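Local coordinates for protein glycerol-3-phosphate dehydrogenase [NAD(+)] 1 (Saccharomyces cerevisiae, PDB 4FGW) that catalyses the NAD-dependent interconversion of dihydroxyacetone phosphate and sn-glycerol 3-phosphate, and so drives glycerol production and accumulation during hyperosmotic stress, at residues G253-L258 with N262-A267; L317-G322 with Y374-L379. All coordinates share one frame; numbering follows the deposited sequence.

Both contacts lie in the helical C-terminal region, their centres about 11 Å apart, and show how chemistry follows position in a fold. Interaction 1 is buried and joins two successive helices; it combines an aliphatic contact with a weak polar one. Interaction 2 is only partly buried, sets a helix end against a loop, and relies on apolar contacts of methionine and alanine. F254, on the helix of 253-258, ties them together although it takes no part in the first contact: its CE2 lies 3.5 Å from CE of M318 and its CD2 3.7 Å from CE of M376, while its carbonyl oxygen meets CB of A319.

Interaction 1 (G253-L258 with N262-A267); sequences GFVEGL and NNASAA
An antiparallel helical hairpin, made by the end of helix 235-257 and the start of helix 261-283, brings V255 and E256 against A264 and S265. The two short segments run at 167° to each other with their axes 8.6 Å apart, a spacing consistent with the small A264 and S265 at the interface. V255 points across the gap, and one of its two methyl branches does the work. CG1 of V255 reaches the peptide between A264 and S265, 3.5 Å from C of A264 and from N of S265. CG1 of V255 also lies 3.6 Å from CB of A264, so the valine packs on backbone and side chain together.

Beside this apolar patch runs a polar one. The E256 side chain sets out next to its backbone N (chi1 -81°) and is extended beyond CG, which carries the carboxylate across to the second helix. In S265 the hydroxyl OG lies opposite the backbone N (chi1 -175°), and it donates a weak hydrogen bond of 3.3 Å to OE2 of E256. The stronger partner of this carboxylate is R316 of helix 310-320, which forms a salt bridge with OE1. The two oxygens thus divide their tasks, and the arginine probably does more than the serine to fix the group and balance its charge.

The hairpin is enclosed on several sides. W260, in the turn between the helices, also packs on V255, while V312 of helix 310-320 touches E256. The second helix faces the other subunit of the dimer: A264 packs on W193 of that subunit, and N263 hydrogen-bonds through OD1 to its T304. The contact therefore spans from helix 310-320 of its own chain, on the E256 side, to the dimer interface, which A264 reaches.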
loop_
_atom_site.group_PDB
_atom_site.type_symbol
_atom_site.label_atom_id
_atom_site.label_comp_id
_atom_site.label_asym_id
_atom_site.label_seq_id
_atom_site.Cartn_x
_atom_site.Cartn_y
_atom_site.Cartn_z
ATOM N N GLY A 253 -1.911 2.553 14.102
ATOM C CA GLY A 253 -1.260 2.955 15.343
ATOM C C GLY A 253 -1.689 2.095 16.511
ATOM O O GLY A 253 -0.838 1.621 17.273
ATOM N N PHE A 254 -3.018 1.838 16.620
ATOM C CA PHE A 254 -3.598 0.982 17.657
ATOM C C PHE A 254 -2.947 -0.388 17.607
ATOM O O PHE A 254 -2.442 -0.885 18.614
ATOM C CB PHE A 254 -5.122 0.828 17.461
ATOM C CG PHE A 254 -5.960 2.078 17.590
ATOM C CD1 PHE A 254 -7.168 2.197 16.914
ATOM C CD2 PHE A 254 -5.549 3.133 18.397
ATOM C CE1 PHE A 254 -7.942 3.354 17.029
ATOM C CE2 PHE A 254 -6.321 4.287 18.510
ATOM C CZ PHE A 254 -7.513 4.391 17.828
ATOM N N VAL A 255 -2.909 -0.958 16.411
ATOM C CA VAL A 255 -2.367 -2.272 16.118
ATOM C C VAL A 255 -0.836 -2.383 16.344
ATOM O O VAL A 255 -0.374 -3.398 16.870
ATOM C CB VAL A 255 -2.901 -2.686 14.730
ATOM C CG1 VAL A 255 -1.804 -3.009 13.726
ATOM C CG2 VAL A 255 -3.927 -3.791 14.847
ATOM N N GLU A 256 -0.079 -1.314 16.018
ATOM C CA GLU A 256 1.371 -1.225 16.229
ATOM C C GLU A 256 1.683 -1.126 17.730
ATOM O O GLU A 256 2.485 -1.914 18.234
ATOM C CB GLU A 256 1.954 -0.013 15.490
ATOM C CG GLU A 256 2.193 -0.253 14.009
ATOM C CD GLU A 256 2.803 0.899 13.231
ATOM O OE1 GLU A 256 3.143 1.933 13.850
ATOM O OE2 GLU A 256 2.932 0.771 11.993
ATOM N N GLY A 257 1.012 -0.189 18.417
ATOM C CA GLY A 257 1.143 0.065 19.848
ATOM C C GLY A 257 0.840 -1.136 20.722
ATOM O O GLY A 257 1.402 -1.263 21.813
ATOM N N LEU A 258 -0.051 -2.030 20.239
ATOM C CA LEU A 258 -0.424 -3.284 20.897
ATOM C C LEU A 258 0.694 -4.336 20.727
ATOM O O LEU A 258 0.650 -5.387 21.371
ATOM C CB LEU A 258 -1.744 -3.828 20.315
ATOM C CG LEU A 258 -3.057 -3.233 20.836
ATOM C CD1 LEU A 258 -4.214 -3.608 19.929
ATOM C CD2 LEU A 258 -3.362 -3.694 22.253
ATOM N N ASN A 262 4.216 -5.158 11.812
ATOM C CA ASN A 262 4.031 -4.726 10.426
ATOM C C ASN A 262 2.930 -5.460 9.675
ATOM O O ASN A 262 2.243 -4.834 8.868
ATOM C CB ASN A 262 5.350 -4.846 9.651
ATOM C CG ASN A 262 6.406 -3.824 10.007
ATOM O OD1 ASN A 262 6.137 -2.761 10.583
ATOM N ND2 ASN A 262 7.637 -4.110 9.617
ATOM N N ASN A 263 2.790 -6.782 9.905
ATOM C CA ASN A 263 1.793 -7.635 9.253
ATOM C C ASN A 263 0.378 -7.263 9.628
ATOM O O ASN A 263 -0.510 -7.301 8.782
ATOM C CB ASN A 263 2.058 -9.110 9.550
ATOM C CG ASN A 263 3.337 -9.648 8.956
ATOM O OD1 ASN A 263 3.862 -9.112 7.979
ATOM N ND2 ASN A 263 3.888 -10.702 9.541
ATOM N N ALA A 264 0.174 -6.889 10.896
ATOM C CA ALA A 264 -1.114 -6.459 11.412
ATOM C C ALA A 264 -1.428 -5.064 10.891
ATOM O O ALA A 264 -2.569 -4.799 10.531
ATOM C CB ALA A 264 -1.101 -6.479 12.924
ATOM N N SER A 265 -0.410 -4.190 10.797
ATOM C CA SER A 265 -0.532 -2.827 10.279
ATOM C C SER A 265 -0.908 -2.852 8.792
ATOM O O SER A 265 -1.857 -2.176 8.398
ATOM C CB SER A 265 0.770 -2.064 10.496
ATOM O OG SER A 265 0.634 -0.711 10.098
ATOM N N ALA A 266 -0.189 -3.672 7.983
ATOM C CA ALA A 266 -0.424 -3.864 6.544
ATOM C C ALA A 266 -1.855 -4.365 6.284
ATOM O O ALA A 266 -2.470 -3.940 5.306
ATOM C CB ALA A 266 0.588 -4.846 5.983
ATOM N N ALA A 267 -2.393 -5.230 7.184
ATOM C CA ALA A 267 -3.762 -5.753 7.127
ATOM C C ALA A 267 -4.794 -4.627 7.284
ATOM O O ALA A 267 -5.755 -4.598 6.516
ATOM C CB ALA A 267 -3.970 -6.820 8.194
#

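Interaction 2 (L317-G322 with Y374-L379); sequences LMATSG and YPMKNL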
loop_
_atom_site.group_PDB
_atom_site.type_symbol
_atom_site.label_atom_id
_atom_site.label_comp_id
_atom_site.label_asym_id
_atom_site.label_seq_id
_atom_site.Cartn_x
_atom_site.Cartn_y
_atom_site.Cartn_z
ATOM N N LEU A 317 0.449 5.696 20.981
ATOM C CA LEU A 317 0.564 6.069 22.389
ATOM C C LEU A 317 -0.682 5.648 23.167
ATOM O O LEU A 317 -0.541 5.150 24.283
ATOM C CB LEU A 317 0.877 7.567 22.567
ATOM C CG LEU A 317 1.197 8.035 24.004
ATOM C CD1 LEU A 317 2.463 7.373 24.564
ATOM C CD2 LEU A 317 1.315 9.534 24.071
ATOM N N MET A 318 -1.888 5.789 22.555
ATOM C CA MET A 318 -3.171 5.366 23.141
ATOM C C MET A 318 -3.102 3.881 23.535
ATOM O O MET A 318 -3.604 3.495 24.588
ATOM C CB MET A 318 -4.310 5.560 22.131
ATOM C CG MET A 318 -4.871 6.953 22.078
ATOM S SD MET A 318 -5.981 7.159 20.660
ATOM C CE MET A 318 -7.430 6.282 21.225
ATOM N N ALA A 319 -2.465 3.065 22.684
ATOM C CA ALA A 319 -2.277 1.632 22.899
ATOM C C ALA A 319 -1.173 1.357 23.941
ATOM O O ALA A 319 -1.337 0.473 24.785
ATOM C CB ALA A 319 -1.947 0.959 21.577
ATOM N N THR A 320 -0.064 2.132 23.886
ATOM C CA THR A 320 1.101 2.049 24.776
ATOM C C THR A 320 0.736 2.406 26.232
ATOM O O THR A 320 1.015 1.626 27.144
ATOM C CB THR A 320 2.252 2.915 24.196
ATOM O OG1 THR A 320 2.820 2.240 23.075
ATOM C CG2 THR A 320 3.356 3.226 25.212
ATOM N N SER A 321 0.121 3.584 26.432
ATOM C CA SER A 321 -0.259 4.111 27.732
ATOM C C SER A 321 -1.630 3.637 28.218
ATOM O O SER A 321 -1.716 2.968 29.249
ATOM C CB SER A 321 -0.190 5.636 27.722
ATOM O OG SER A 321 -1.071 6.178 26.750
ATOM N N GLY A 322 -2.677 4.001 27.481
ATOM C CA GLY A 322 -4.060 3.697 27.830
ATOM C C GLY A 322 -4.864 4.961 28.052
ATOM O O GLY A 322 -5.944 4.917 28.646
ATOM N N TYR A 374 -14.168 1.308 23.634
ATOM C CA TYR A 374 -14.043 0.004 22.988
ATOM C C TYR A 374 -12.654 -0.619 23.158
ATOM O O TYR A 374 -11.651 0.070 22.963
ATOM C CB TYR A 374 -14.581 0.020 21.548
ATOM C CG TYR A 374 -16.093 -0.117 21.478
ATOM C CD1 TYR A 374 -16.686 -1.204 20.843
ATOM C CD2 TYR A 374 -16.930 0.830 22.069
ATOM C CE1 TYR A 374 -18.076 -1.343 20.791
ATOM C CE2 TYR A 374 -18.319 0.691 22.037
ATOM C CZ TYR A 374 -18.888 -0.389 21.383
ATOM O OH TYR A 374 -20.253 -0.513 21.326
ATOM N N PRO A 375 -12.609 -1.894 23.625
ATOM C CA PRO A 375 -11.331 -2.552 23.983
ATOM C C PRO A 375 -10.042 -2.454 23.158
ATOM O O PRO A 375 -8.984 -2.771 23.720
ATOM C CB PRO A 375 -11.745 -3.999 24.245
ATOM C CG PRO A 375 -13.120 -3.879 24.755
ATOM C CD PRO A 375 -13.752 -2.767 23.967
ATOM N N MET A 376 -10.102 -2.067 21.858
ATOM C CA MET A 376 -8.933 -1.925 20.963
ATOM C C MET A 376 -8.349 -3.272 20.524
ATOM O O MET A 376 -7.990 -3.423 19.356
ATOM C CB MET A 376 -7.846 -1.017 21.574
ATOM C CG MET A 376 -6.942 -0.356 20.569
ATOM S SD MET A 376 -5.575 0.511 21.380
ATOM C CE MET A 376 -6.351 2.034 21.799
ATOM N N LYS A 377 -8.267 -4.249 21.450
ATOM C CA LYS A 377 -7.785 -5.612 21.186
ATOM C C LYS A 377 -8.823 -6.375 20.342
ATOM O O LYS A 377 -8.487 -7.377 19.711
ATOM C CB LYS A 377 -7.556 -6.379 22.505
ATOM C CG LYS A 377 -6.545 -5.749 23.468
ATOM C CD LYS A 377 -6.278 -6.639 24.694
ATOM C CE LYS A 377 -7.352 -6.566 25.761
ATOM N NZ LYS A 377 -7.140 -7.579 26.828
ATOM N N ASN A 378 -10.088 -5.902 20.358
ATOM C CA ASN A 378 -11.221 -6.485 19.636
ATOM C C ASN A 378 -11.271 -6.086 18.160
ATOM O O ASN A 378 -12.155 -6.560 17.443
ATOM C CB ASN A 378 -12.537 -6.114 20.325
ATOM C CG ASN A 378 -12.731 -6.661 21.721
ATOM O OD1 ASN A 378 -13.628 -6.225 22.444
ATOM N ND2 ASN A 378 -11.938 -7.646 22.128
ATOM N N LEU A 379 -10.328 -5.223 17.709
ATOM C CA LEU A 379 -10.206 -4.737 16.330
ATOM C C LEU A 379 -10.331 -5.856 15.271
ATOM O O LEU A 379 -11.211 -5.715 14.419
ATOM C CB LEU A 379 -8.942 -3.862 16.160
ATOM C CG LEU A 379 -8.867 -2.880 14.985
ATOM C CD1 LEU A 379 -10.038 -1.928 14.962
ATOM C CD2 LEU A 379 -7.612 -2.054 15.078
#
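M376 reaches out from a loop and lays its thioether against M318 and A319 near the end of helix 310-320. Across the contact the interactions are apolar. The sulfur covers the alanine, with SD of M376 3.7 Å from CB of A319 and 3.8 Å from its CA. The terminal methyl turns towards M318, CE of M376 lying 4.1 Å from CB of M318. This reach follows from a chain that leaves opposite the backbone N (chi1 -155°), stays extended at the next bond and bends only at chi3, -83°. An alanine here would stop short of the helix, and A319 and the base of M318 would probably lose their apolar cover from the loop.

Hydrogen bonds shape the two backbones separately rather than joining them. Both N and OG of S321 bond to the carbonyl O of L317, each at 2.7 Å, the hydroxyl approaching from above the carbonyl plane. G322 then departs from helical angles with positive phi, a conformation that suits glycine because a side chain would crowd the preceding carbonyl. On the loop, M376 begins a type I beta turn that ends at L379.

M376 also packs on I369 of helix 361-371 and on F254 of helix 235-257, so the loop residue meets three helices. The contact sets the loop between helices 361-371 and 379-383 over the end of helix 310-320, within the all-helical C-terminal region. On helix 310-320, R310 and N311 probably bind substrate, R310 also NAD(+), as in relatives; the M318 side chain is about 9 Å from that of N311.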